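Aldehyde dehydrogenase (Trypanosoma brucei, PDB 5MYP) probably oxidises aldehydes to carboxylic acids using NAD+ as the electron acceptor. Local coordinates at residues 277-282 / 349-354; 246-251 / 284-289; 165-170 / 174-179; 18-23 / 147-152. All coordinates share one frame; numbering follows the deposited sequence.

Contact 1 of 4, residues 277-282 / 349-354; sequences DALAEA and PTILTN. Unlike the reference sequence in segment 349-354: Asn-354 (reference Asp).
Ile-351 drives the end of its longer branch, CD1, against the base of the Leu-279 side chain. The closest pair is Ile-351 CD1 and Leu-279 CB at 3.4 Å, which is tighter than ordinary van der Waals contact between two carbons. One leucine methyl lies a little further off, with Leu-279 CD1 and Ile-351 CD1 4.0 Å apart. The same isoleucine methyl also nears the helix backbone, since Ile-351 CD1 is 4.3 Å from Ala-280 N. The isoleucine can reach so far because CG1 stands anti to its carbonyl carbon (chi1 -53°) and CD1 continues outward in extended form (chi2 174°). Leu-279 meets it at a slant, with CG beside its own backbone N (chi1 -72°).

This is a helix lying on a beta sheet: helix 272-287 rests on the strand 346-353 side of the mixed sheet which, by family resemblance, belongs to the catalytic domain. Strand 346-353 runs between strands 333-336 and 370-376, and both neighbours widen the apolar patch, Val-336 and Val-373 touching Ile-351 while Leu-371 touches Leu-279. A beta-branched isoleucine suits the extended backbone, leucine fits readily into the helix, and the small methyl of Ala-280 lets the helix come close to Val-336. One turn along the helix, Arg-283 adds a polar tie to the hydrocarbon packing, its NH2 hydrogen-bonding to the backbone O of Pro-349.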
loop_
_atom_site.group_PDB
_atom_site.type_symbol
_atom_site.label_atom_id
_atom_site.label_comp_id
_atom_site.label_asym_id
_atom_site.label_seq_id
_atom_site.Cartn_x
_atom_site.Cartn_y
_atom_site.Cartn_z
ATOM N N ASP A 277 40.783 12.543 -5.897
ATOM C CA ASP A 277 41.398 13.394 -6.923
ATOM C C ASP A 277 40.490 13.569 -8.142
ATOM O O ASP A 277 40.347 14.680 -8.649
ATOM C CB ASP A 277 42.755 12.831 -7.371
ATOM C CG ASP A 277 43.840 12.968 -6.304
ATOM O OD1 ASP A 277 43.580 13.507 -5.203
ATOM O OD2 ASP A 277 44.978 12.532 -6.576
ATOM N N ALA A 278 39.878 12.476 -8.600
ATOM C CA ALA A 278 38.951 12.520 -9.735
ATOM C C ALA A 278 37.706 13.360 -9.433
ATOM O O ALA A 278 37.256 14.130 -10.282
ATOM C CB ALA A 278 38.553 11.115 -10.162
ATOM N N LEU A 279 37.158 13.212 -8.227
ATOM C CA LEU A 279 36.031 14.049 -7.772
ATOM C C LEU A 279 36.394 15.536 -7.749
ATOM O O LEU A 279 35.584 16.378 -8.143
ATOM C CB LEU A 279 35.532 13.601 -6.388
ATOM C CG LEU A 279 34.753 12.278 -6.333
ATOM C CD1 LEU A 279 34.616 11.774 -4.904
ATOM C CD2 LEU A 279 33.380 12.429 -6.970
ATOM N N ALA A 280 37.608 15.847 -7.295
ATOM C CA ALA A 280 38.114 17.225 -7.293
ATOM C C ALA A 280 38.179 17.801 -8.706
ATOM O O ALA A 280 37.750 18.930 -8.931
ATOM C CB ALA A 280 39.487 17.304 -6.633
ATOM N N GLU A 281 38.697 17.018 -9.651
ATOM C CA GLU A 281 38.764 17.445 -11.054
ATOM C C GLU A 281 37.381 17.649 -11.663
ATOM O O GLU A 281 37.156 18.646 -12.350
ATOM C CB GLU A 281 39.578 16.457 -11.909
ATOM C CG GLU A 281 41.070 16.426 -11.595
ATOM C CD GLU A 281 41.729 17.796 -11.679
ATOM O OE1 GLU A 281 41.527 18.496 -12.697
ATOM O OE2 GLU A 281 42.440 18.180 -10.722
ATOM N N ALA A 282 36.463 16.716 -11.399
ATOM C CA ALA A 282 35.075 16.838 -11.857
ATOM C C ALA A 282 34.403 18.107 -11.320
ATOM O O ALA A 282 33.710 18.807 -12.064
ATOM C CB ALA A 282 34.271 15.607 -11.460
ATOM N N PRO A 349 30.551 22.022 -3.251
ATOM C CA PRO A 349 30.688 20.601 -2.935
ATOM C C PRO A 349 31.978 20.327 -2.168
ATOM O O PRO A 349 33.046 20.806 -2.560
ATOM C CB PRO A 349 30.698 19.919 -4.308
ATOM C CG PRO A 349 30.033 20.882 -5.218
ATOM C CD PRO A 349 30.368 22.244 -4.694
ATOM N N THR A 350 31.850 19.595 -1.067
ATOM C CA THR A 350 32.931 19.405 -0.116
ATOM C C THR A 350 33.080 17.921 0.188
ATOM O O THR A 350 32.117 17.274 0.601
ATOM C CB THR A 350 32.646 20.194 1.170
ATOM O OG1 THR A 350 32.575 21.594 0.857
ATOM C CG2 THR A 350 33.720 19.957 2.230
ATOM N N ILE A 351 34.285 17.397 -0.037
ATOM C CA ILE A 351 34.599 15.987 0.193
ATOM C C ILE A 351 35.294 15.854 1.543
ATOM O O ILE A 351 36.337 16.482 1.772
ATOM C CB ILE A 351 35.519 15.414 -0.908
ATOM C CG1 ILE A 351 34.925 15.673 -2.306
ATOM C CG2 ILE A 351 35.762 13.922 -0.684
ATOM C CD1 ILE A 351 35.831 15.272 -3.446
ATOM N N LEU A 352 34.713 15.048 2.433
ATOM C CA LEU A 352 35.289 14.784 3.748
ATOM C C LEU A 352 35.916 13.398 3.769
ATOM O O LEU A 352 35.310 12.437 3.291
ATOM C CB LEU A 352 34.224 14.861 4.845
ATOM C CG LEU A 352 33.466 16.162 5.079
ATOM C CD1 LEU A 352 32.538 15.982 6.269
ATOM C CD2 LEU A 352 34.411 17.334 5.305
ATOM N N THR A 353 37.121 13.301 4.332
ATOM C CA THR A 353 37.788 12.022 4.579
ATOM C C THR A 353 38.064 11.883 6.078
ATOM O O THR A 353 37.819 12.818 6.847
ATOM C CB THR A 353 39.110 11.923 3.799
ATOM O OG1 THR A 353 39.967 13.007 4.170
ATOM C CG2 THR A 353 38.855 11.968 2.299
ATOM N N ASN A 354 38.559 10.714 6.484
ATOM C CA ASN A 354 38.887 10.430 7.889
ATOM C C ASN A 354 37.692 10.732 8.794
ATOM O O ASN A 354 37.803 11.457 9.782
ATOM C CB ASN A 354 40.129 11.222 8.331
ATOM C CG ASN A 354 41.337 10.969 7.445
ATOM O OD1 ASN A 354 41.375 10.008 6.679
ATOM N ND2 ASN A 354 42.334 11.834 7.552
#

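Contact 2 of 4, residues 246-251 / 284-289; sequences RIMWGK and KAMLGD
Two helices of what is, by family resemblance, the catalytic domain, 240-252 and 272-287, pack here beside the subunit interface, with Met-286 spanning the gap to Met-248 and Trp-249. The methionine leaves its helix extended beyond CG (chi2 179°, chi3 -164°), so that its thioether ends over the backbone of the other helix. Met-286 SD lies 3.9 Å from both Trp-249 N and Trp-249 CA. Beyond the sulfur, Met-286 CE comes to 4.1 Å from Trp-249 CB, while Met-286 SD also lies 4.2 Å from Met-248 CG.

The indole turns its back on Met-286. With CG anti to the backbone N (chi1 167°), it is directed to the second subunit, where Arg-473 of that subunit makes a cation-pi contact and Phe-474 of the same subunit packs edge-to-face. Phe-474 of the second subunit also touches Met-286.

No hydrogen bond joins the two segments. A flexible, polarisable thioether suits the uneven surface, and cohesion here rests on dispersion and fit rather than on directional bonds.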
loop_
_atom_site.group_PDB
_atom_site.type_symbol
_atom_site.label_atom_id
_atom_site.label_comp_id
_atom_site.label_asym_id
_atom_site.label_seq_id
_atom_site.Cartn_x
_atom_site.Cartn_y
_atom_site.Cartn_z
ATOM N N ARG A 246 29.903 11.341 -12.708
ATOM C CA ARG A 246 28.524 10.953 -12.400
ATOM C C ARG A 246 28.168 11.226 -10.935
ATOM O O ARG A 246 27.112 11.798 -10.655
ATOM C CB ARG A 246 28.274 9.493 -12.782
ATOM C CG ARG A 246 28.251 9.310 -14.292
ATOM C CD ARG A 246 28.211 7.862 -14.741
ATOM N NE ARG A 246 28.234 7.787 -16.206
ATOM C CZ ARG A 246 28.083 6.678 -16.931
ATOM N NH1 ARG A 246 27.886 5.495 -16.354
ATOM N NH2 ARG A 246 28.134 6.754 -18.261
ATOM N N ILE A 247 29.063 10.850 -10.019
ATOM C CA ILE A 247 28.859 11.101 -8.583
ATOM C C ILE A 247 28.777 12.606 -8.309
ATOM O O ILE A 247 27.857 13.063 -7.629
ATOM C CB ILE A 247 29.973 10.461 -7.711
ATOM C CG1 ILE A 247 29.891 8.934 -7.782
ATOM C CG2 ILE A 247 29.866 10.914 -6.251
ATOM C CD1 ILE A 247 31.122 8.205 -7.278
ATOM N N MET A 248 29.732 13.365 -8.849
ATOM C CA MET A 248 29.806 14.806 -8.608
ATOM C C MET A 248 28.608 15.546 -9.206
ATOM O O MET A 248 28.089 16.472 -8.585
ATOM C CB MET A 248 31.130 15.376 -9.143
ATOM C CG MET A 248 31.389 16.848 -8.847
ATOM S SD MET A 248 31.198 17.360 -7.122
ATOM C CE MET A 248 32.384 16.291 -6.315
ATOM N N TRP A 249 28.164 15.131 -10.394
ATOM C CA TRP A 249 26.948 15.698 -10.995
ATOM C C TRP A 249 25.734 15.511 -10.076
ATOM O O TRP A 249 25.002 16.462 -9.813
ATOM C CB TRP A 249 26.655 15.087 -12.376
ATOM C CG TRP A 249 25.267 15.412 -12.852
ATOM C CD1 TRP A 249 24.830 16.603 -13.351
ATOM C CD2 TRP A 249 24.128 14.547 -12.823
ATOM N NE1 TRP A 249 23.490 16.531 -13.650
ATOM C CE2 TRP A 249 23.034 15.279 -13.334
ATOM C CE3 TRP A 249 23.925 13.224 -12.414
ATOM C CZ2 TRP A 249 21.756 14.727 -13.455
ATOM C CZ3 TRP A 249 22.651 12.677 -12.532
ATOM C CH2 TRP A 249 21.585 13.428 -13.052
ATOM N N GLY A 250 25.538 14.284 -9.596
ATOM C CA GLY A 250 24.438 13.965 -8.674
ATOM C C GLY A 250 24.444 14.781 -7.392
ATOM O O GLY A 250 23.385 15.044 -6.816
ATOM N N LYS A 251 25.634 15.174 -6.946
ATOM C CA LYS A 251 25.803 16.018 -5.762
ATOM C C LYS A 251 25.618 17.506 -6.062
ATOM O O LYS A 251 25.067 18.235 -5.240
ATOM C CB LYS A 251 27.192 15.775 -5.156
ATOM C CG LYS A 251 27.365 16.254 -3.724
ATOM C CD LYS A 251 26.386 15.565 -2.790
ATOM C CE LYS A 251 26.904 15.492 -1.367
ATOM N NZ LYS A 251 25.919 14.827 -0.472
ATOM N N LYS A 284 35.848 20.996 -10.306
ATOM C CA LYS A 284 36.437 22.158 -10.997
ATOM C C LYS A 284 35.844 22.338 -12.387
ATOM O O LYS A 284 35.480 23.452 -12.766
ATOM C CB LYS A 284 37.962 22.016 -11.129
ATOM C CG LYS A 284 38.728 22.143 -9.823
ATOM C CD LYS A 284 40.214 21.848 -10.009
ATOM C CE LYS A 284 40.844 21.263 -8.752
ATOM N NZ LYS A 284 40.660 22.127 -7.552
ATOM N N ALA A 285 35.757 21.239 -13.133
ATOM C CA ALA A 285 35.183 21.240 -14.480
ATOM C C ALA A 285 33.732 21.737 -14.507
ATOM O O ALA A 285 33.385 22.584 -15.332
ATOM C CB ALA A 285 35.269 19.849 -15.090
ATOM N N MET A 286 32.905 21.239 -13.589
ATOM C CA MET A 286 31.471 21.563 -13.580
ATOM C C MET A 286 31.141 22.963 -13.049
ATOM O O MET A 286 30.229 23.610 -13.558
ATOM C CB MET A 286 30.687 20.504 -12.799
ATOM C CG MET A 286 30.670 19.160 -13.498
ATOM S SD MET A 286 29.774 17.883 -12.590
ATOM C CE MET A 286 30.365 16.417 -13.429
ATOM N N LEU A 287 31.865 23.427 -12.033
ATOM C CA LEU A 287 31.590 24.737 -11.429
ATOM C C LEU A 287 32.370 25.876 -12.075
ATOM O O LEU A 287 31.914 27.023 -12.046
ATOM C CB LEU A 287 31.876 24.705 -9.928
ATOM C CG LEU A 287 31.039 23.698 -9.136
ATOM C CD1 LEU A 287 31.441 23.699 -7.673
ATOM C CD2 LEU A 287 29.544 23.963 -9.281
ATOM N N GLY A 288 33.534 25.564 -12.644
ATOM C CA GLY A 288 34.394 26.566 -13.274
ATOM C C GLY A 288 35.343 27.219 -12.287
ATOM O O GLY A 288 35.034 27.350 -11.104
ATOM N N ASP A 289 36.491 27.656 -12.801
ATOM C CA ASP A 289 37.576 28.217 -11.994
ATOM C C ASP A 289 37.179 29.543 -11.337
ATOM O O ASP A 289 37.428 29.742 -10.143
ATOM C CB ASP A 289 38.828 28.403 -12.870
ATOM C CG ASP A 289 40.072 28.794 -12.073
ATOM O OD1 ASP A 289 40.333 28.206 -11.000
ATOM O OD2 ASP A 289 40.811 29.684 -12.542
#

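Contact 3 of 4, residues 165-170 / 174-179; sequences KLLPKY and DVVGIV
Tyr-170 OH is gripped by Glu-52 OE1 and Asn-53 ND2, tying down the segment from which Leu-167 reaches across to Val-176 and Ile-178. One leucine methyl does most of the work: Leu-167 CD2 is 3.6 Å from Val-176 CG1 and equally 3.6 Å from Ile-178 CD1. The leucine stem adds to the second meeting, Leu-167 CB lying 4.1 Å from Ile-178 CD1. In Leu-167, CG stands anti to the backbone N (chi1 -171°), and chi2 of 61° then settles where the two methyls point. The leucine side chain crosses that of Val-176 at about a right angle and that of Ile-178 at a slant. Val-176 and Ile-178, both beta-branched and at home in a strand, turn to the helix, whereas Gly-177 between them has no side chain.

Pro-168 lacks an amide hydrogen and kinks the helix; the next turn tightens, with Lys-169 N bonded to Leu-166 O at 3.0 Å.

Helix 157-170 and strand 176-178 are the last two elements of a beta-alpha-beta unit begun by strand 147-151, whose Ile-150 touches both Leu-167 and Ile-178. Helix 36-52 packs on Leu-167 through Leu-46 and Leu-49, and helix 132-143 meets Val-176 through Leu-138 and Leu-142.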
loop_
_atom_site.group_PDB
_atom_site.type_symbol
_atom_site.label_atom_id
_atom_site.label_comp_id
_atom_site.label_asym_id
_atom_site.label_seq_id
_atom_site.Cartn_x
_atom_site.Cartn_y
_atom_site.Cartn_z
ATOM N N LYS A 165 -1.602 30.747 -9.549
ATOM C CA LYS A 165 -2.150 31.658 -10.561
ATOM C C LYS A 165 -2.546 30.915 -11.851
ATOM O O LYS A 165 -3.643 31.119 -12.375
ATOM C CB LYS A 165 -1.141 32.772 -10.884
ATOM C CG LYS A 165 -1.645 33.802 -11.896
ATOM C CD LYS A 165 -0.585 34.813 -12.301
ATOM C CE LYS A 165 -0.926 35.435 -13.652
ATOM N NZ LYS A 165 -0.139 36.665 -13.958
ATOM N N LEU A 166 -1.658 30.054 -12.346
ATOM C CA LEU A 166 -1.832 29.432 -13.668
ATOM C C LEU A 166 -2.792 28.249 -13.696
ATOM O O LEU A 166 -3.542 28.105 -14.652
ATOM C CB LEU A 166 -0.484 28.991 -14.246
ATOM C CG LEU A 166 0.486 30.096 -14.663
ATOM C CD1 LEU A 166 1.822 29.479 -15.036
ATOM C CD2 LEU A 166 -0.060 30.913 -15.823
ATOM N N LEU A 167 -2.766 27.409 -12.662
ATOM C CA LEU A 167 -3.479 26.122 -12.695
ATOM C C LEU A 167 -4.989 26.227 -13.008
ATOM O O LEU A 167 -5.475 25.481 -13.866
ATOM C CB LEU A 167 -3.230 25.316 -11.404
ATOM C CG LEU A 167 -3.716 23.863 -11.347
ATOM C CD1 LEU A 167 -3.038 23.024 -12.415
ATOM C CD2 LEU A 167 -3.465 23.299 -9.955
ATOM N N PRO A 168 -5.719 27.168 -12.356
ATOM C CA PRO A 168 -7.147 27.353 -12.673
ATOM C C PRO A 168 -7.460 27.677 -14.141
ATOM O O PRO A 168 -8.549 27.367 -14.612
ATOM C CB PRO A 168 -7.569 28.521 -11.773
ATOM C CG PRO A 168 -6.587 28.512 -10.666
ATOM C CD PRO A 168 -5.289 28.087 -11.289
ATOM N N LYS A 169 -6.518 28.291 -14.849
ATOM C CA LYS A 169 -6.686 28.577 -16.280
ATOM C C LYS A 169 -6.614 27.328 -17.169
ATOM O O LYS A 169 -7.083 27.363 -18.303
ATOM C CB LYS A 169 -5.698 29.670 -16.711
ATOM C CG LYS A 169 -5.994 30.977 -15.971
ATOM C CD LYS A 169 -5.259 32.186 -16.525
ATOM C CE LYS A 169 -3.778 32.146 -16.211
ATOM N NZ LYS A 169 -3.140 33.452 -16.559
ATOM N N TYR A 170 -6.050 26.234 -16.649
ATOM C CA TYR A 170 -5.949 24.967 -17.380
ATOM C C TYR A 170 -6.836 23.831 -16.849
ATOM O O TYR A 170 -7.322 23.020 -17.641
ATOM C CB TYR A 170 -4.486 24.523 -17.447
ATOM C CG TYR A 170 -3.621 25.527 -18.171
ATOM C CD1 TYR A 170 -3.058 26.596 -17.488
ATOM C CD2 TYR A 170 -3.381 25.426 -19.542
ATOM C CE1 TYR A 170 -2.270 27.535 -18.137
ATOM C CE2 TYR A 170 -2.591 26.357 -20.203
ATOM C CZ TYR A 170 -2.038 27.412 -19.496
ATOM O OH TYR A 170 -1.242 28.339 -20.132
ATOM N N ASP A 174 -12.781 22.624 -9.221
ATOM C CA ASP A 174 -13.562 21.441 -8.821
ATOM C C ASP A 174 -12.793 20.128 -9.012
ATOM O O ASP A 174 -12.988 19.186 -8.268
ATOM C CB ASP A 174 -14.893 21.375 -9.570
ATOM C CG ASP A 174 -15.929 22.360 -9.012
ATOM O OD1 ASP A 174 -15.602 23.448 -8.473
ATOM O OD2 ASP A 174 -17.117 22.023 -9.113
ATOM N N VAL A 175 -11.942 20.056 -10.025
ATOM C CA VAL A 175 -11.146 18.852 -10.305
ATOM C C VAL A 175 -9.796 18.883 -9.574
ATOM O O VAL A 175 -9.352 17.856 -9.069
ATOM C CB VAL A 175 -10.994 18.635 -11.833
ATOM C CG1 VAL A 175 -10.062 17.474 -12.138
ATOM C CG2 VAL A 175 -12.370 18.389 -12.449
ATOM N N VAL A 176 -9.147 20.046 -9.526
ATOM C CA VAL A 176 -7.904 20.233 -8.749
ATOM C C VAL A 176 -8.004 21.463 -7.835
ATOM O O VAL A 176 -7.852 22.598 -8.291
ATOM C CB VAL A 176 -6.651 20.355 -9.648
ATOM C CG1 VAL A 176 -5.389 20.498 -8.800
ATOM C CG2 VAL A 176 -6.538 19.152 -10.571
ATOM N N GLY A 177 -8.259 21.222 -6.552
ATOM C CA GLY A 177 -8.259 22.282 -5.549
ATOM C C GLY A 177 -6.849 22.585 -5.082
ATOM O O GLY A 177 -5.958 21.736 -5.182
ATOM N N ILE A 178 -6.636 23.800 -4.581
ATOM C CA ILE A 178 -5.317 24.213 -4.097
ATOM C C ILE A 178 -5.440 24.763 -2.676
ATOM O O ILE A 178 -6.301 25.602 -2.406
ATOM C CB ILE A 178 -4.662 25.273 -5.011
ATOM C CG1 ILE A 178 -4.619 24.783 -6.475
ATOM C CG2 ILE A 178 -3.255 25.606 -4.512
ATOM C CD1 ILE A 178 -4.149 25.824 -7.474
ATOM N N VAL A 179 -4.589 24.269 -1.777
ATOM C CA VAL A 179 -4.469 24.811 -0.423
ATOM C C VAL A 179 -3.039 25.316 -0.264
ATOM O O VAL A 179 -2.094 24.547 -0.407
ATOM C CB VAL A 179 -4.803 23.757 0.658
ATOM C CG1 VAL A 179 -4.522 24.302 2.058
ATOM C CG2 VAL A 179 -6.255 23.323 0.548
#

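Contact 4 of 4, residues 18-23 / 147-152; sequences PVIVSK and TAVIKP. Unlike the reference sequence in segment 18-23: Val-19 (reference Thr).
Val-21 and Val-149 meet methyl to methyl, with Val-21 CG2 and Val-149 CG2 4.2 Å apart and the two side chains crossing at about a right angle. The same strand methyl also serves the residue before, Ile-20 CG2 lying 4.5 Å from Val-149 CG2. Val-149 thus presents one branch to two consecutive helix residues. Its CG1 stands anti to the backbone N (chi1 175°), which leaves CG2 beside that N and turned to the helix. The distances are relaxed, as in an ordinary apolar fit. Leu-122 flanks Val-149 and Phe-194 touches Val-21, extending the patch.

In the fold, helix 16-29 lies over one face of the sheet that includes strands 110-124, 147-151 and 176-178, probably the cofactor-binding domain by analogy with the family. Alternation along strand 147-151 sends Ile-150 to the other face, where helices 132-143 and 157-170 pack on it. Valine and isoleucine, branched at CB, suit a strand sandwiched in this way.

The polar bonds lie around this patch. Thr-147 OG1 hydrogen-bonds to the backbone O of Cys-24, adding a direct link between the start of the strand and helix 16-29. At the far end, Lys-151 NZ donates to Pro-152 O at 2.9 Å, approaching from above the carbonyl plane, 40° out of it, and also bonds Gly-181 O.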
loop_
_atom_site.group_PDB
_atom_site.type_symbol
_atom_site.label_atom_id
_atom_site.label_comp_id
_atom_site.label_asym_id
_atom_site.label_seq_id
_atom_site.Cartn_x
_atom_site.Cartn_y
_atom_site.Cartn_z
ATOM N N PRO A 18 -12.326 23.269 4.130
ATOM C CA PRO A 18 -13.448 22.327 3.950
ATOM C C PRO A 18 -14.250 22.526 2.657
ATOM O O PRO A 18 -14.697 21.542 2.066
ATOM C CB PRO A 18 -14.349 22.604 5.161
ATOM C CG PRO A 18 -13.453 23.200 6.184
ATOM C CD PRO A 18 -12.328 23.881 5.474
ATOM N N VAL A 19 -14.414 23.781 2.231
ATOM C CA VAL A 19 -15.178 24.104 1.016
ATOM C C VAL A 19 -14.451 23.587 -0.226
ATOM O O VAL A 19 -15.070 22.979 -1.098
ATOM C CB VAL A 19 -15.437 25.629 0.879
ATOM C CG1 VAL A 19 -16.199 25.943 -0.410
ATOM C CG2 VAL A 19 -16.199 26.154 2.092
ATOM N N ILE A 20 -13.142 23.831 -0.285
ATOM C CA ILE A 20 -12.286 23.372 -1.379
ATOM C C ILE A 20 -12.349 21.843 -1.516
ATOM O O ILE A 20 -12.583 21.331 -2.615
ATOM C CB ILE A 20 -10.824 23.861 -1.193
ATOM C CG1 ILE A 20 -10.744 25.374 -1.436
ATOM C CG2 ILE A 20 -9.853 23.145 -2.132
ATOM C CD1 ILE A 20 -9.492 26.034 -0.895
ATOM N N VAL A 21 -12.163 21.131 -0.403
ATOM C CA VAL A 21 -12.208 19.659 -0.423
ATOM C C VAL A 21 -13.607 19.155 -0.799
ATOM O O VAL A 21 -13.727 18.238 -1.606
ATOM C CB VAL A 21 -11.738 19.029 0.915
ATOM C CG1 VAL A 21 -11.849 17.500 0.868
ATOM C CG2 VAL A 21 -10.299 19.438 1.224
ATOM N N SER A 22 -14.643 19.766 -0.222
ATOM C CA SER A 22 -16.036 19.401 -0.495
ATOM C C SER A 22 -16.418 19.552 -1.970
ATOM O O SER A 22 -17.129 18.709 -2.514
ATOM C CB SER A 22 -16.982 20.247 0.363
ATOM O OG SER A 22 -18.330 19.953 0.061
ATOM N N LYS A 23 -15.947 20.627 -2.601
ATOM C CA LYS A 23 -16.183 20.858 -4.032
ATOM C C LYS A 23 -15.524 19.773 -4.891
ATOM O O LYS A 23 -16.129 19.290 -5.846
ATOM C CB LYS A 23 -15.690 22.248 -4.462
ATOM C CG LYS A 23 -16.633 23.380 -4.115
ATOM C CD LYS A 23 -16.058 24.728 -4.539
ATOM C CE LYS A 23 -16.933 25.873 -4.045
ATOM N NZ LYS A 23 -16.228 27.182 -4.089
ATOM N N THR A 147 -10.397 13.139 -8.536
ATOM C CA THR A 147 -10.144 14.565 -8.382
ATOM C C THR A 147 -9.071 14.697 -7.307
ATOM O O THR A 147 -8.689 13.705 -6.676
ATOM C CB THR A 147 -11.415 15.356 -8.025
ATOM O OG1 THR A 147 -11.948 14.891 -6.782
ATOM C CG2 THR A 147 -12.459 15.188 -9.117
ATOM N N ALA A 148 -8.563 15.906 -7.111
ATOM C CA ALA A 148 -7.409 16.093 -6.242
ATOM C C ALA A 148 -7.370 17.444 -5.562
ATOM O O ALA A 148 -7.966 18.406 -6.040
ATOM C CB ALA A 148 -6.121 15.870 -7.020
ATOM N N VAL A 149 -6.678 17.482 -4.427
ATOM C CA VAL A 149 -6.279 18.726 -3.779
ATOM C C VAL A 149 -4.760 18.717 -3.687
ATOM O O VAL A 149 -4.169 17.715 -3.290
ATOM C CB VAL A 149 -6.909 18.876 -2.381
ATOM C CG1 VAL A 149 -6.384 20.131 -1.684
ATOM C CG2 VAL A 149 -8.429 18.912 -2.496
ATOM N N ILE A 150 -4.129 19.825 -4.068
ATOM C CA ILE A 150 -2.672 19.954 -3.971
ATOM C C ILE A 150 -2.294 20.979 -2.909
ATOM O O ILE A 150 -3.002 21.970 -2.711
ATOM C CB ILE A 150 -1.999 20.285 -5.325
ATOM C CG1 ILE A 150 -2.459 21.634 -5.897
ATOM C CG2 ILE A 150 -2.267 19.175 -6.328
ATOM C CD1 ILE A 150 -1.620 22.101 -7.062
ATOM N N LYS A 151 -1.179 20.720 -2.232
ATOM C CA LYS A 151 -0.682 21.584 -1.171
ATOM C C LYS A 151 0.785 21.926 -1.468
ATOM O O LYS A 151 1.690 21.175 -1.097
ATOM C CB LYS A 151 -0.879 20.909 0.194
ATOM C CG LYS A 151 -0.804 21.860 1.383
ATOM C CD LYS A 151 0.610 21.953 1.941
ATOM C CE LYS A 151 1.004 23.370 2.270
ATOM N NZ LYS A 151 2.482 23.479 2.445
ATOM N N PRO A 152 1.025 23.045 -2.185
ATOM C CA PRO A 152 2.399 23.442 -2.500
ATOM C C PRO A 152 3.224 23.784 -1.264
ATOM O O PRO A 152 2.684 24.318 -0.284
ATOM C CB PRO A 152 2.216 24.698 -3.364
ATOM C CG PRO A 152 0.848 24.573 -3.930
ATOM C CD PRO A 152 0.048 23.938 -2.835
#

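From the N terminus, contact 4 comes first: it closes a long loop by laying helix 16-29 on strand 147-151. Contact 3 follows in series and closes a very short loop, from helix 157-170 to strand 176-178. Their centres are about 9 Å apart, and adjacent strands of one sheet join them through backbone bonds between Ala-148, Ile-150 and their partners Val-175 and Gly-177. Further on, contacts 2 and 1 cross: segments 246-251, 277-282, 284-289 and 349-354 alternate, and both contacts use helix 272-287, linking helix 240-252 with strand 346-353. The centres of contacts 1 and 4 are about 46 Å apart, and their strands belong to separate sheets.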